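Local coordinates for protein arabinan endo-1,5-alpha-l-arabinosidase A (Cellvibrio cellulosa, PDB 1GYH) that cleaves alpha-1,5-linked arabinofuranosyl bonds of linear arabinan, releasing almost exclusively arabinotriose during breakdown of the plant cell wall, at residues L64-I69 and Y79-A84; L75-Y80 and I92-N97. All coordinates share one frame; numbering follows the deposited sequence.

Interaction 1 (L64-I69 and Y79-A84)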
loop_
_atom_site.group_PDB
_atom_site.type_symbol
_atom_site.label_atom_id
_atom_site.label_comp_id
_atom_site.label_asym_id
_atom_site.label_seq_id
_atom_site.Cartn_x
_atom_site.Cartn_y
_atom_site.Cartn_z
ATOM N N LEU A 64 -11.696 6.108 3.409
ATOM C CA LEU A 64 -11.094 5.372 2.300
ATOM C C LEU A 64 -9.772 4.771 2.744
ATOM O O LEU A 64 -9.080 5.353 3.586
ATOM C CB LEU A 64 -10.910 6.294 1.090
ATOM C CG LEU A 64 -12.196 6.900 0.511
ATOM C CD1 LEU A 64 -11.887 7.985 -0.559
ATOM C CD2 LEU A 64 -13.048 5.780 -0.093
ATOM N N TRP A 65 -9.428 3.595 2.202
ATOM C CA TRP A 65 -8.281 2.837 2.709
ATOM C C TRP A 65 -7.168 2.670 1.659
ATOM O O TRP A 65 -7.453 2.517 0.466
ATOM C CB TRP A 65 -8.637 1.420 3.110
ATOM C CG TRP A 65 -9.774 1.158 4.143
ATOM C CD1 TRP A 65 -10.489 2.046 4.871
ATOM C CD2 TRP A 65 -10.262 -0.135 4.481
ATOM N NE1 TRP A 65 -11.410 1.377 5.647
ATOM C CE2 TRP A 65 -11.273 0.024 5.426
ATOM C CE3 TRP A 65 -9.929 -1.424 4.067
ATOM C CZ2 TRP A 65 -11.974 -1.070 5.979
ATOM C CZ3 TRP A 65 -10.627 -2.541 4.633
ATOM C CH2 TRP A 65 -11.639 -2.335 5.566
ATOM N N ALA A 66 -5.933 2.647 2.162
ATOM C CA ALA A 66 -4.744 2.083 1.462
ATOM C C ALA A 66 -4.494 2.685 0.075
ATOM O O ALA A 66 -4.507 2.008 -0.952
ATOM C CB ALA A 66 -4.865 0.534 1.421
ATOM N N PRO A 67 -4.228 3.981 0.038
ATOM C CA PRO A 67 -4.048 4.651 -1.228
ATOM C C PRO A 67 -2.713 4.201 -1.914
ATOM O O PRO A 67 -1.779 3.703 -1.243
ATOM C CB PRO A 67 -3.964 6.126 -0.828
ATOM C CG PRO A 67 -3.441 6.135 0.566
ATOM C CD PRO A 67 -4.015 4.883 1.187
ATOM N N ASP A 68 -2.673 4.321 -3.231
ATOM C CA ASP A 68 -1.387 4.353 -3.951
ATOM C C ASP A 68 -1.321 5.577 -4.833
ATOM O O ASP A 68 -2.334 5.950 -5.502
ATOM C CB ASP A 68 -1.129 3.064 -4.776
ATOM C CG ASP A 68 0.370 2.865 -5.085
ATOM O OD1 ASP A 68 1.216 3.049 -4.184
ATOM O OD2 ASP A 68 0.791 2.504 -6.184
ATOM N N ILE A 69 -0.150 6.233 -4.835
ATOM C CA ILE A 69 0.051 7.396 -5.718
ATOM C C ILE A 69 1.039 7.022 -6.835
ATOM O O ILE A 69 2.078 6.382 -6.563
ATOM C CB ILE A 69 0.456 8.660 -4.886
ATOM C CG1 ILE A 69 0.546 9.904 -5.765
ATOM C CG2 ILE A 69 1.800 8.474 -4.162
ATOM C CD1 ILE A 69 -0.834 10.423 -6.255
ATOM N N TYR A 79 -5.045 5.851 -6.484
ATOM C CA TYR A 79 -5.867 4.663 -6.274
ATOM C C TYR A 79 -6.265 4.583 -4.802
ATOM O O TYR A 79 -5.524 5.020 -3.949
ATOM C CB TYR A 79 -5.119 3.400 -6.717
ATOM C CG TYR A 79 -4.761 3.472 -8.180
ATOM C CD1 TYR A 79 -3.608 4.174 -8.611
ATOM C CD2 TYR A 79 -5.586 2.904 -9.146
ATOM C CE1 TYR A 79 -3.307 4.263 -9.970
ATOM C CE2 TYR A 79 -5.297 3.009 -10.497
ATOM C CZ TYR A 79 -4.149 3.660 -10.900
ATOM O OH TYR A 79 -3.895 3.759 -12.231
ATOM N N TYR A 80 -7.462 4.041 -4.521
ATOM C CA TYR A 80 -8.026 4.070 -3.171
ATOM C C TYR A 80 -9.018 2.901 -3.061
ATOM O O TYR A 80 -9.508 2.405 -4.086
ATOM C CB TYR A 80 -8.725 5.436 -2.875
ATOM C CG TYR A 80 -9.885 5.757 -3.822
ATOM C CD1 TYR A 80 -11.158 5.242 -3.575
ATOM C CD2 TYR A 80 -9.686 6.494 -5.010
ATOM C CE1 TYR A 80 -12.215 5.476 -4.432
ATOM C CE2 TYR A 80 -10.730 6.734 -5.903
ATOM C CZ TYR A 80 -12.018 6.217 -5.604
ATOM O OH TYR A 80 -13.101 6.419 -6.431
ATOM N N SER A 81 -9.289 2.473 -1.820
ATOM C CA SER A 81 -10.122 1.289 -1.535
ATOM C C SER A 81 -11.391 1.707 -0.762
ATOM O O SER A 81 -11.326 2.478 0.189
ATOM C CB SER A 81 -9.338 0.244 -0.714
ATOM O OG SER A 81 -8.000 0.075 -1.198
ATOM N N VAL A 82 -12.528 1.211 -1.225
ATOM C CA VAL A 82 -13.830 1.263 -0.505
ATOM C C VAL A 82 -14.119 -0.159 -0.001
ATOM O O VAL A 82 -14.113 -1.122 -0.757
ATOM C CB VAL A 82 -14.926 1.727 -1.461
ATOM C CG1 VAL A 82 -16.318 1.481 -0.862
ATOM C CG2 VAL A 82 -14.760 3.199 -1.826
ATOM N N SER A 83 -14.371 -0.310 1.290
ATOM C CA SER A 83 -14.558 -1.637 1.849
ATOM C C SER A 83 -15.433 -1.641 3.100
ATOM O O SER A 83 -16.090 -0.645 3.420
ATOM C CB SER A 83 -13.184 -2.237 2.166
ATOM O OG SER A 83 -13.245 -3.645 2.368
ATOM N N ALA A 84 -15.437 -2.781 3.775
ATOM C CA ALA A 84 -16.063 -2.932 5.083
ATOM C C ALA A 84 -15.286 -3.932 5.910
ATOM O O ALA A 84 -14.878 -5.000 5.420
ATOM C CB ALA A 84 -17.550 -3.404 4.915
#

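Interaction 2 (L75-Y80 and I92-N97)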
loop_
_atom_site.group_PDB
_atom_site.type_symbol
_atom_site.label_atom_id
_atom_site.label_comp_id
_atom_site.label_asym_id
_atom_site.label_seq_id
_atom_site.Cartn_x
_atom_site.Cartn_y
_atom_site.Cartn_z
ATOM N N LEU A 75 0.301 13.437 -15.287
ATOM C CA LEU A 75 -0.792 13.408 -14.304
ATOM C C LEU A 75 -0.486 12.622 -13.025
ATOM O O LEU A 75 0.456 11.801 -12.970
ATOM C CB LEU A 75 -2.033 12.797 -14.950
ATOM C CG LEU A 75 -2.578 13.471 -16.196
ATOM C CD1 LEU A 75 -3.796 12.703 -16.667
ATOM C CD2 LEU A 75 -2.914 14.933 -15.937
ATOM N N PHE A 76 -1.328 12.842 -12.013
ATOM C CA PHE A 76 -1.234 12.142 -10.724
ATOM C C PHE A 76 -2.459 11.200 -10.576
ATOM O O PHE A 76 -3.595 11.678 -10.603
ATOM C CB PHE A 76 -1.169 13.151 -9.559
ATOM C CG PHE A 76 0.059 14.000 -9.559
ATOM C CD1 PHE A 76 0.150 15.119 -10.364
ATOM C CD2 PHE A 76 1.156 13.643 -8.801
ATOM C CE1 PHE A 76 1.314 15.921 -10.377
ATOM C CE2 PHE A 76 2.314 14.432 -8.810
ATOM C CZ PHE A 76 2.398 15.547 -9.614
ATOM N N TYR A 77 -2.205 9.902 -10.471
ATOM C CA TYR A 77 -3.215 8.864 -10.313
ATOM C C TYR A 77 -3.201 8.384 -8.846
ATOM O O TYR A 77 -2.194 7.877 -8.353
ATOM C CB TYR A 77 -2.949 7.690 -11.240
ATOM C CG TYR A 77 -3.161 7.946 -12.699
ATOM C CD1 TYR A 77 -2.270 8.737 -13.428
ATOM C CD2 TYR A 77 -4.231 7.423 -13.370
ATOM C CE1 TYR A 77 -2.455 8.976 -14.742
ATOM C CE2 TYR A 77 -4.414 7.677 -14.711
ATOM C CZ TYR A 77 -3.528 8.449 -15.382
ATOM O OH TYR A 77 -3.695 8.707 -16.709
ATOM N N LEU A 78 -4.334 8.568 -8.159
ATOM C CA LEU A 78 -4.488 8.189 -6.772
ATOM C C LEU A 78 -5.525 7.061 -6.714
ATOM O O LEU A 78 -6.715 7.299 -6.889
ATOM C CB LEU A 78 -4.944 9.399 -5.963
ATOM C CG LEU A 78 -5.334 9.131 -4.498
ATOM C CD1 LEU A 78 -4.093 8.551 -3.766
ATOM C CD2 LEU A 78 -5.856 10.361 -3.751
ATOM N N TYR A 79 -5.045 5.851 -6.484
ATOM C CA TYR A 79 -5.867 4.663 -6.274
ATOM C C TYR A 79 -6.265 4.583 -4.802
ATOM O O TYR A 79 -5.524 5.020 -3.949
ATOM C CB TYR A 79 -5.119 3.400 -6.717
ATOM C CG TYR A 79 -4.761 3.472 -8.180
ATOM C CD1 TYR A 79 -3.608 4.174 -8.611
ATOM C CD2 TYR A 79 -5.586 2.904 -9.146
ATOM C CE1 TYR A 79 -3.307 4.263 -9.970
ATOM C CE2 TYR A 79 -5.297 3.009 -10.497
ATOM C CZ TYR A 79 -4.149 3.660 -10.900
ATOM O OH TYR A 79 -3.895 3.759 -12.231
ATOM N N TYR A 80 -7.462 4.041 -4.521
ATOM C CA TYR A 80 -8.026 4.070 -3.171
ATOM C C TYR A 80 -9.018 2.901 -3.061
ATOM O O TYR A 80 -9.508 2.405 -4.086
ATOM C CB TYR A 80 -8.725 5.436 -2.875
ATOM C CG TYR A 80 -9.885 5.757 -3.822
ATOM C CD1 TYR A 80 -11.158 5.242 -3.575
ATOM C CD2 TYR A 80 -9.686 6.494 -5.010
ATOM C CE1 TYR A 80 -12.215 5.476 -4.432
ATOM C CE2 TYR A 80 -10.730 6.734 -5.903
ATOM C CZ TYR A 80 -12.018 6.217 -5.604
ATOM O OH TYR A 80 -13.101 6.419 -6.431
ATOM N N ILE A 92 -11.612 -1.101 -5.659
ATOM C CA ILE A 92 -10.550 -0.114 -5.871
ATOM C C ILE A 92 -10.967 0.862 -6.943
ATOM O O ILE A 92 -11.353 0.474 -8.058
ATOM C CB ILE A 92 -9.216 -0.827 -6.216
ATOM C CG1 ILE A 92 -8.704 -1.607 -5.021
ATOM C CG2 ILE A 92 -8.177 0.198 -6.666
ATOM C CD1 ILE A 92 -7.703 -2.755 -5.391
ATOM N N GLY A 93 -10.934 2.137 -6.577
ATOM C CA GLY A 93 -11.193 3.229 -7.473
ATOM C C GLY A 93 -9.921 4.010 -7.832
ATOM O O GLY A 93 -8.873 3.798 -7.239
ATOM N N VAL A 94 -10.042 4.912 -8.783
ATOM C CA VAL A 94 -8.953 5.854 -9.064
ATOM C C VAL A 94 -9.460 7.248 -9.390
ATOM O O VAL A 94 -10.414 7.411 -10.157
ATOM C CB VAL A 94 -8.001 5.292 -10.172
ATOM C CG1 VAL A 94 -8.677 5.155 -11.483
ATOM C CG2 VAL A 94 -6.730 6.164 -10.290
ATOM N N THR A 95 -8.839 8.247 -8.760
ATOM C CA THR A 95 -9.089 9.641 -9.047
ATOM C C THR A 95 -7.784 10.347 -9.476
ATOM O O THR A 95 -6.717 10.039 -8.984
ATOM C CB THR A 95 -9.803 10.323 -7.824
ATOM O OG1 THR A 95 -10.101 11.701 -8.091
ATOM C CG2 THR A 95 -8.939 10.307 -6.569
ATOM N N VAL A 96 -7.908 11.286 -10.395
ATOM C CA VAL A 96 -6.779 11.893 -11.116
ATOM C C VAL A 96 -6.774 13.394 -10.972
ATOM O O VAL A 96 -7.824 14.022 -10.977
ATOM C CB VAL A 96 -6.849 11.508 -12.590
ATOM C CG1 VAL A 96 -5.573 11.936 -13.342
ATOM C CG2 VAL A 96 -7.003 10.012 -12.709
ATOM N N ASN A 97 -5.579 13.963 -10.834
ATOM C CA ASN A 97 -5.375 15.403 -10.730
ATOM C C ASN A 97 -4.179 15.805 -11.640
ATOM O O ASN A 97 -3.249 15.000 -11.855
ATOM C CB ASN A 97 -5.052 15.748 -9.279
ATOM C CG ASN A 97 -5.395 17.190 -8.913
ATOM O OD1 ASN A 97 -5.320 18.102 -9.740
ATOM N ND2 ASN A 97 -5.753 17.400 -7.653
#

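Interaction 1 (L64-I69 and Y79-A84)
Trp65 and Ser81 pair across an antiparallel beta hairpin in one blade of the five-bladed propeller, the hairpin being interrupted by a beta bulge. The evidence for the bulge is the register: Trp65 faces Ser81 and Asp68 faces Tyr79, both as hydrogen-bonded pairs, so segment 64-69 carries one residue more between them (Ala66 and Pro67 against Tyr80). Ala66, within the bulge, has left-handed backbone angles, and its side chain lies about 4 Å from those of Asp9, the probable proton acceptor, and His262, a probable calcium ligand. Followed outward, the Trp65 side chain starts with CB, 4.1 Å from Ser81 CB. With CG beside the backbone N (chi1 -55°), the indole extends past Ser81 to Ser83, in the direction in which segment 79-84 runs. There CE3, CZ3 and CH2 pass beneath Ser83 CB, which makes a CH-pi contact 3.8 Å from the six-membered ring centroid and 19° off its normal. Ser83 OG is held by Ser90 OG, while Phe85 also meets the indole. Beyond the bulge, Asp68 O accepts from Tyr79 N at 2.9 Å. Trp65 O is gripped twice by one residue: Ser81 N approaches in the carbonyl plane at 2.9 Å, and Ser81 OG donates from above that plane at 3.0 Å.

Interaction 2 (L75-Y80 and I92-N97)
Tyr80 lays its ring over the backbone of Gly93, its partner in a hydrogen-bonded antiparallel pair. CG sits between the backbone N and the carbonyl carbon (chi1 60°), which turns the ring across to the neighbouring strand: Tyr80 CE2 comes 3.4 Å from Gly93 C, and Gly93 CA makes a CH-pi contact 3.9 Å from the ring centroid. The aromatic face thus covers a residue that has no side chain. Asp111 OD1 holds the phenol OH. Thr95, next on this face, brings its N to the edge of the same ring, and its methyl CG2 lies 4.1 Å from both Tyr80 CE2 and Leu78 CB. Val94 lies on the other face, with Tyr77, Tyr79 and Val96. Its CG2 stands over the centre of the Tyr79 ring, 3.5 Å from the centroid and 13° off the normal, and also reaches the edge of the Tyr77 ring, 4.2 Å from Tyr77 CD2. Val96 CG2 makes an off-centre CH-pi contact with the Tyr77 ring, 3.9 Å from Tyr77 CD2. Backbone bonds in pairs at Phe76-Asn97, Leu78-Thr95 and Tyr80-Gly93 fix an unbroken register. Consecutive antiparallel strands joined as meander hairpins, 63-72, 75-82, 90-97 and 110-118, are the build of a propeller blade.

In the fold
The two contacts are successive hairpins of one antiparallel sheet, their centres about 10 Å apart. Along the chain, strand 63-72 turns into 75-82, which turns into 90-97; the middle strand serves both, and Tyr79 and Tyr80 belong to each contact. Interaction 1 joins the first pair of strands, and its centre is about 9 Å from the centre of the chain, against about 13 Å for the centre of interaction 2. This agrees with a propeller blade that builds outward strand by strand. Direct packing also links them, Pro67 CB meeting Leu78 CD1 at 3.8 Å. In interaction 2 the Ile92 side chain lies about 8 Å from that of Asn126, a probable substrate-binding residue.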